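Local coordinates for alginate biosynthesis protein AlgX (Pseudomonas aeruginosa, PDB 4KNC) that helps build the exopolysaccharide alginate, taking part in its O-acetylation and protecting the polymer from degradation as it crosses the periplasm, at residues Pro171-Glu174 and Glu175-Lys178; Ala252-Leu255 and Glu256-Ser259; Leu348-Ser352 and Gly353-Ala357. All coordinates share one frame; numbering follows the deposited sequence.

Contact 1: Pro171-Glu174 and Glu175-Lys178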
# COMPACT_ATOMS: atom_id res chain seq x y z
N PRO A 171 17.51 13.98 0.80
CA PRO A 171 17.87 15.19 1.56
C PRO A 171 17.50 15.05 3.04
O PRO A 171 16.38 14.67 3.36
CB PRO A 171 17.04 16.29 0.89
CG PRO A 171 16.84 15.81 -0.51
CD PRO A 171 16.70 14.31 -0.39
N GLY A 172 18.45 15.33 3.93
CA GLY A 172 18.24 15.13 5.35
C GLY A 172 18.72 13.81 5.94
O GLY A 172 18.82 13.69 7.16
N PHE A 173 19.01 12.82 5.09
CA PHE A 173 19.42 11.49 5.56
C PHE A 173 20.61 11.53 6.52
O PHE A 173 20.73 10.69 7.41
CB PHE A 173 19.73 10.52 4.40
CG PHE A 173 20.04 9.10 4.85
CD1 PHE A 173 19.02 8.16 4.99
CD2 PHE A 173 21.35 8.71 5.12
CE1 PHE A 173 19.30 6.87 5.40
CE2 PHE A 173 21.64 7.42 5.55
CZ PHE A 173 20.61 6.49 5.68
N GLU A 174 21.48 12.52 6.35
CA GLU A 174 22.70 12.56 7.16
C GLU A 174 22.43 12.90 8.62
O GLU A 174 23.18 12.49 9.51
CB GLU A 174 23.72 13.52 6.54
CG GLU A 174 25.16 13.23 6.93
CD GLU A 174 25.70 11.95 6.30
OE1 GLU A 174 24.97 11.30 5.52
OE2 GLU A 174 26.86 11.60 6.59
N GLU A 175 21.34 13.62 8.88
CA GLU A 175 21.00 14.02 10.24
C GLU A 175 20.24 12.93 10.99
O GLU A 175 20.13 12.95 12.21
CB GLU A 175 20.16 15.31 10.22
CG GLU A 175 20.98 16.59 10.07
CD GLU A 175 21.85 16.60 8.82
OE1 GLU A 175 21.37 16.18 7.74
OE2 GLU A 175 23.03 17.02 8.92
N ILE A 176 19.71 11.98 10.24
CA ILE A 176 19.00 10.86 10.84
C ILE A 176 19.96 10.10 11.77
O ILE A 176 21.12 9.92 11.43
CB ILE A 176 18.40 9.96 9.73
CG1 ILE A 176 17.31 10.74 8.99
CG2 ILE A 176 17.86 8.65 10.29
CD1 ILE A 176 16.64 9.99 7.86
N PRO A 177 19.48 9.71 12.97
CA PRO A 177 20.29 8.93 13.91
C PRO A 177 20.83 7.67 13.25
O PRO A 177 20.07 6.98 12.57
CB PRO A 177 19.29 8.52 15.00
CG PRO A 177 18.17 9.45 14.89
CD PRO A 177 18.12 9.97 13.48
N LYS A 178 22.10 7.38 13.46
CA LYS A 178 22.72 6.20 12.87
C LYS A 178 23.01 5.16 13.94
O LYS A 178 23.37 5.50 15.07
CB LYS A 178 24.01 6.59 12.14
CG LYS A 178 23.82 7.65 11.07
CD LYS A 178 22.63 7.30 10.17
CE LYS A 178 22.55 8.23 8.97
NZ LYS A 178 22.02 9.56 9.33
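The carbonyl oxygen of Phe173 accepts two hydrogen bonds from residues that follow it in the same loop. Lys178 supplies one through its ammonium group, with NZ 2.6 Å from Phe173 O, in the plane of the carbonyl and at a C=O...N angle of 153°. The other, longer bond comes from Ile176 N, which stands above the plane, 3.3 Å from Phe173 O. Lys178 NZ also reaches Glu174 O, but at 3.2 Å this bond is weak. A long, flexible lysine suits the task: a bend at chi2 helps carry its chain to the Phe173 ring, where Lys178 CE lies 3.6 Å from Phe173 CE2, and a second bend at chi4 (-76°) swings the amine back towards the carbonyls. Lys178 NZ is then 4.8 Å from the centroid of the Phe173 ring, an off-centre cation-pi contact. Backbone carbonyls and pi electrons thus probably share in stabilising the positive charge.

The backbone makes two overlapping turns. Glu175 N donates to Gly172 O over 3.1 Å, one residue ahead of the Ile176-Phe173 bond. Gly172, with a positive phi of 95°, takes a conformation that favours glycine. Glu174 and Glu175 are exposed, where acidic residues can be solvated.

Ile176 extends its CD1 to 4.2 Å from Phe173 CD1, and these two apolar side chains anchor the loop inward. Together they pack on Ile237 of strand 237-240 and Ile293 of strand 293-298, while Phe173 also touches Leu167 and Lys168 of helix 153-169, so that the loop connecting this helix to strand 180-191 rests on the parallel sheet.

Contact 2: Ala252-Leu255 and Glu256-Ser259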
# COMPACT_ATOMS: atom_id res chain seq x y z
N ALA A 252 12.16 -4.82 6.38
CA ALA A 252 12.54 -3.70 7.26
C ALA A 252 13.91 -3.91 7.95
O ALA A 252 14.70 -2.98 8.07
CB ALA A 252 11.47 -3.45 8.29
N GLY A 253 14.17 -5.13 8.40
CA GLY A 253 15.44 -5.43 9.05
C GLY A 253 16.63 -5.28 8.12
O GLY A 253 17.67 -4.72 8.50
N PHE A 254 16.50 -5.76 6.89
CA PHE A 254 17.58 -5.57 5.92
C PHE A 254 17.74 -4.09 5.57
O PHE A 254 18.86 -3.62 5.37
CB PHE A 254 17.34 -6.41 4.67
CG PHE A 254 17.34 -7.91 4.94
CD1 PHE A 254 18.39 -8.51 5.62
CD2 PHE A 254 16.27 -8.70 4.53
CE1 PHE A 254 18.39 -9.88 5.88
CE2 PHE A 254 16.26 -10.07 4.79
CZ PHE A 254 17.33 -10.66 5.46
N LEU A 255 16.64 -3.35 5.50
CA LEU A 255 16.75 -1.91 5.30
C LEU A 255 17.59 -1.28 6.41
O LEU A 255 18.46 -0.46 6.14
CB LEU A 255 15.38 -1.24 5.25
CG LEU A 255 14.56 -1.48 3.98
CD1 LEU A 255 13.12 -0.99 4.16
CD2 LEU A 255 15.20 -0.78 2.79
N GLU A 256 17.34 -1.67 7.66
CA GLU A 256 18.14 -1.11 8.76
C GLU A 256 19.60 -1.51 8.63
O GLU A 256 20.49 -0.69 8.82
CB GLU A 256 17.61 -1.55 10.12
CG GLU A 256 16.20 -1.06 10.43
CD GLU A 256 15.61 -1.76 11.62
OE1 GLU A 256 15.99 -2.93 11.85
OE2 GLU A 256 14.78 -1.16 12.33
N GLU A 257 19.84 -2.78 8.31
CA GLU A 257 21.19 -3.29 8.22
C GLU A 257 21.98 -2.50 7.20
O GLU A 257 23.07 -2.00 7.48
CB GLU A 257 21.23 -4.78 7.87
CG GLU A 257 22.65 -5.26 7.70
CD GLU A 257 22.78 -6.68 7.21
OE1 GLU A 257 21.75 -7.41 7.14
OE2 GLU A 257 23.92 -7.07 6.89
N PHE A 258 21.42 -2.34 6.01
CA PHE A 258 22.14 -1.66 4.93
C PHE A 258 22.11 -0.13 4.99
O PHE A 258 22.93 0.50 4.35
CB PHE A 258 21.67 -2.15 3.56
CG PHE A 258 21.85 -3.63 3.38
CD1 PHE A 258 23.10 -4.20 3.48
CD2 PHE A 258 20.76 -4.44 3.12
CE1 PHE A 258 23.27 -5.56 3.32
CE2 PHE A 258 20.92 -5.81 2.96
CZ PHE A 258 22.18 -6.37 3.06
N SER A 259 21.18 0.47 5.73
CA SER A 259 21.09 1.93 5.80
C SER A 259 21.68 2.49 7.08
O SER A 259 22.11 3.63 7.10
CB SER A 259 19.65 2.42 5.67
OG SER A 259 18.93 2.21 6.87
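Leu255 and Ser259 form the tight end of this helical turn. Leu255 O receives two bonds from Ser259, from opposite faces of the carbonyl plane: OG at 2.8 Å and the backbone N at 2.9 Å from that same oxygen. The serine hydroxyl stands between its own backbone N and carbonyl carbon (chi1 76°), which turns OG back over the preceding turn. A small hydroxyl suits the end of a helix, where it can also bond to Ala261 N just beyond. On another flank, Phe258 CE2 packs 4.0 Å from Phe254 CB, and CD2 of the same ring comes to 3.1 Å from Phe254 O, the carbonyl that accepts Phe258 N in a nearly straight bond (N-H...O 171°).

Helix 251-259 is the crossover of a beta-alpha-beta unit, running between the parallel strands 237-240 and 263-265. The Leu255 side chain packs on Ile263 of the second strand, whereas Phe254 and Phe258 lean on helix 153-169; apolar side chains suit faces turned to such neighbours.

The acids lie on a partly exposed flank whose contacts across the turn are longer and less directional, though bonds beyond the turn hold both carboxylates. Glu256 lays CG 3.4 Å from Ala252 O and continues extended; its OE1 lies 3.8 Å from Gly253 CA, and its OE2 accepts a bond from Ile263 N. Glu257 runs alongside Phe254, with its OE1 at the ring edge, 3.8 Å from CD1, the carboxylate plane 46° from the ring. That oxygen is hydrogen-bonded to Ser183 OG of strand 180-191.

Contact 3: Leu348-Ser352 and Gly353-Ala357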
# COMPACT_ATOMS: atom_id res chain seq x y z
N LEU A 348 -25.32 27.49 6.07
CA LEU A 348 -24.02 28.15 6.10
C LEU A 348 -23.25 27.91 4.79
O LEU A 348 -23.50 26.93 4.09
CB LEU A 348 -23.20 27.64 7.29
CG LEU A 348 -23.56 28.17 8.68
CD1 LEU A 348 -23.41 27.08 9.72
CD2 LEU A 348 -22.68 29.36 9.03
N PRO A 349 -22.32 28.83 4.47
CA PRO A 349 -21.43 28.70 3.31
C PRO A 349 -20.39 27.58 3.46
O PRO A 349 -19.35 27.76 4.11
CB PRO A 349 -20.73 30.06 3.25
CG PRO A 349 -20.86 30.62 4.63
CD PRO A 349 -22.19 30.14 5.12
N ILE A 350 -20.68 26.43 2.86
CA ILE A 350 -19.76 25.31 2.84
C ILE A 350 -19.55 24.84 1.40
O ILE A 350 -20.29 24.00 0.90
CB ILE A 350 -20.28 24.13 3.68
CG1 ILE A 350 -20.64 24.57 5.10
CG2 ILE A 350 -19.27 22.98 3.71
CD1 ILE A 350 -21.17 23.42 5.99
N ARG A 351 -18.55 25.40 0.73
CA ARG A 351 -18.21 24.99 -0.63
C ARG A 351 -17.53 23.61 -0.64
O ARG A 351 -16.56 23.38 0.08
CB ARG A 351 -17.29 26.03 -1.29
CG ARG A 351 -17.27 25.97 -2.81
CD ARG A 351 -16.25 26.95 -3.39
NE ARG A 351 -14.88 26.49 -3.17
CZ ARG A 351 -14.20 25.74 -4.02
NH1 ARG A 351 -14.75 25.37 -5.17
NH2 ARG A 351 -12.96 25.36 -3.73
N SER A 352 -18.05 22.70 -1.46
CA SER A 352 -17.58 21.32 -1.51
C SER A 352 -16.07 21.18 -1.76
O SER A 352 -15.33 20.70 -0.90
CB SER A 352 -18.35 20.51 -2.55
OG SER A 352 -17.96 19.14 -2.51
N GLY A 353 -15.61 21.62 -2.93
CA GLY A 353 -14.24 21.42 -3.34
C GLY A 353 -13.19 22.12 -2.50
O GLY A 353 -12.02 22.21 -2.89
N SER A 354 -13.61 22.62 -1.35
CA SER A 354 -12.67 23.18 -0.39
C SER A 354 -13.11 22.84 1.02
O SER A 354 -12.91 23.65 1.92
CB SER A 354 -12.55 24.69 -0.57
OG SER A 354 -13.69 25.38 -0.08
N TYR A 355 -13.72 21.67 1.22
CA TYR A 355 -14.11 21.20 2.56
C TYR A 355 -13.78 19.72 2.82
O TYR A 355 -13.60 18.94 1.88
CB TYR A 355 -15.58 21.52 2.86
CG TYR A 355 -15.77 22.81 3.65
CD1 TYR A 355 -15.78 24.05 3.02
CD2 TYR A 355 -15.93 22.78 5.04
CE1 TYR A 355 -15.95 25.22 3.74
CE2 TYR A 355 -16.09 23.95 5.77
CZ TYR A 355 -16.11 25.17 5.12
OH TYR A 355 -16.28 26.32 5.85
N VAL A 356 -13.71 19.35 4.10
CA VAL A 356 -13.25 18.02 4.50
C VAL A 356 -14.11 17.37 5.61
O VAL A 356 -14.61 18.05 6.51
CB VAL A 356 -11.74 18.06 4.89
CG1 VAL A 356 -11.33 16.86 5.74
CG2 VAL A 356 -10.88 18.16 3.64
N ALA A 357 -14.30 16.05 5.51
CA ALA A 357 -15.06 15.28 6.49
C ALA A 357 -14.18 14.38 7.36
O ALA A 357 -13.22 13.77 6.87
CB ALA A 357 -16.12 14.44 5.79
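Tyr355 folds back over Ile350 and Arg351, and each part of its side chain meets the preceding loop. CB begins 3.5 Å from Arg351 O. The ring then spreads over Ile350: the CG2 methyl points at one face, 3.5 Å from the ring centroid and only 13° off the ring normal, a well-centred CH-pi contact. Ile350 places CG2 anti to its own backbone N (CG1 at chi1 -53°), and this branch does the touching. At one edge, CD1 comes within 3.1 Å of Arg351 O, near the ring plane. Tyr355 CE1 lies 3.9 Å from Ile350 CA, which is on the face side. At the tip, Tyr355 OH passes 3.8 Å from Pro349 O, a distance too long for a hydrogen bond.

The backbone holds this fold-back in place. Tyr355 N donates to Ser352 O over 2.8 Å, closing a turn through Gly353 and Ser354 that leads towards strand 355-361. Arg351 curls over the outside of the turn, its chain bent at chi3 (72°); with no CB on Gly353, one face of the guanidinium can lie close over its CA. Arg351 NH2 lies 3.3 Å from Ser354 CB. Ser352 hides its hydroxyl, which bonds to Arg402 O and Tyr375 OH.

The turn belongs to the carbohydrate-binding module, where Ile350 and Tyr355 both also pack on Val327 of strand 326-333. A buried branched aliphatic beneath a tyrosine face, with a carbonyl at the positively polarised ring edge, suggests that within this turn dispersion and weak electrostatics probably place the ring, the strong directional bond across it being Tyr355 N to Ser352 O.

How the contacts relate
Contacts 1 and 2 are neighbours in the SGNH hydrolase-like domain, their centres about 15 Å apart. They touch directly where Phe173 CZ packs 3.5 Å from Ser259 O, so the loop after helix 153-169 meets the end of helix 251-259. Contact 3 belongs to the other domain, the carbohydrate-binding module; its centre lies about 39 Å from that of contact 1 and 44 Å from that of contact 2, with nearest atoms about 27 and 30 Å apart. None of the three includes the inferred catalytic residues Asp148, His150 and Ser243, although Ser243 follows strand 237-240, which supports contact 1 and leads towards the helix of contact 2.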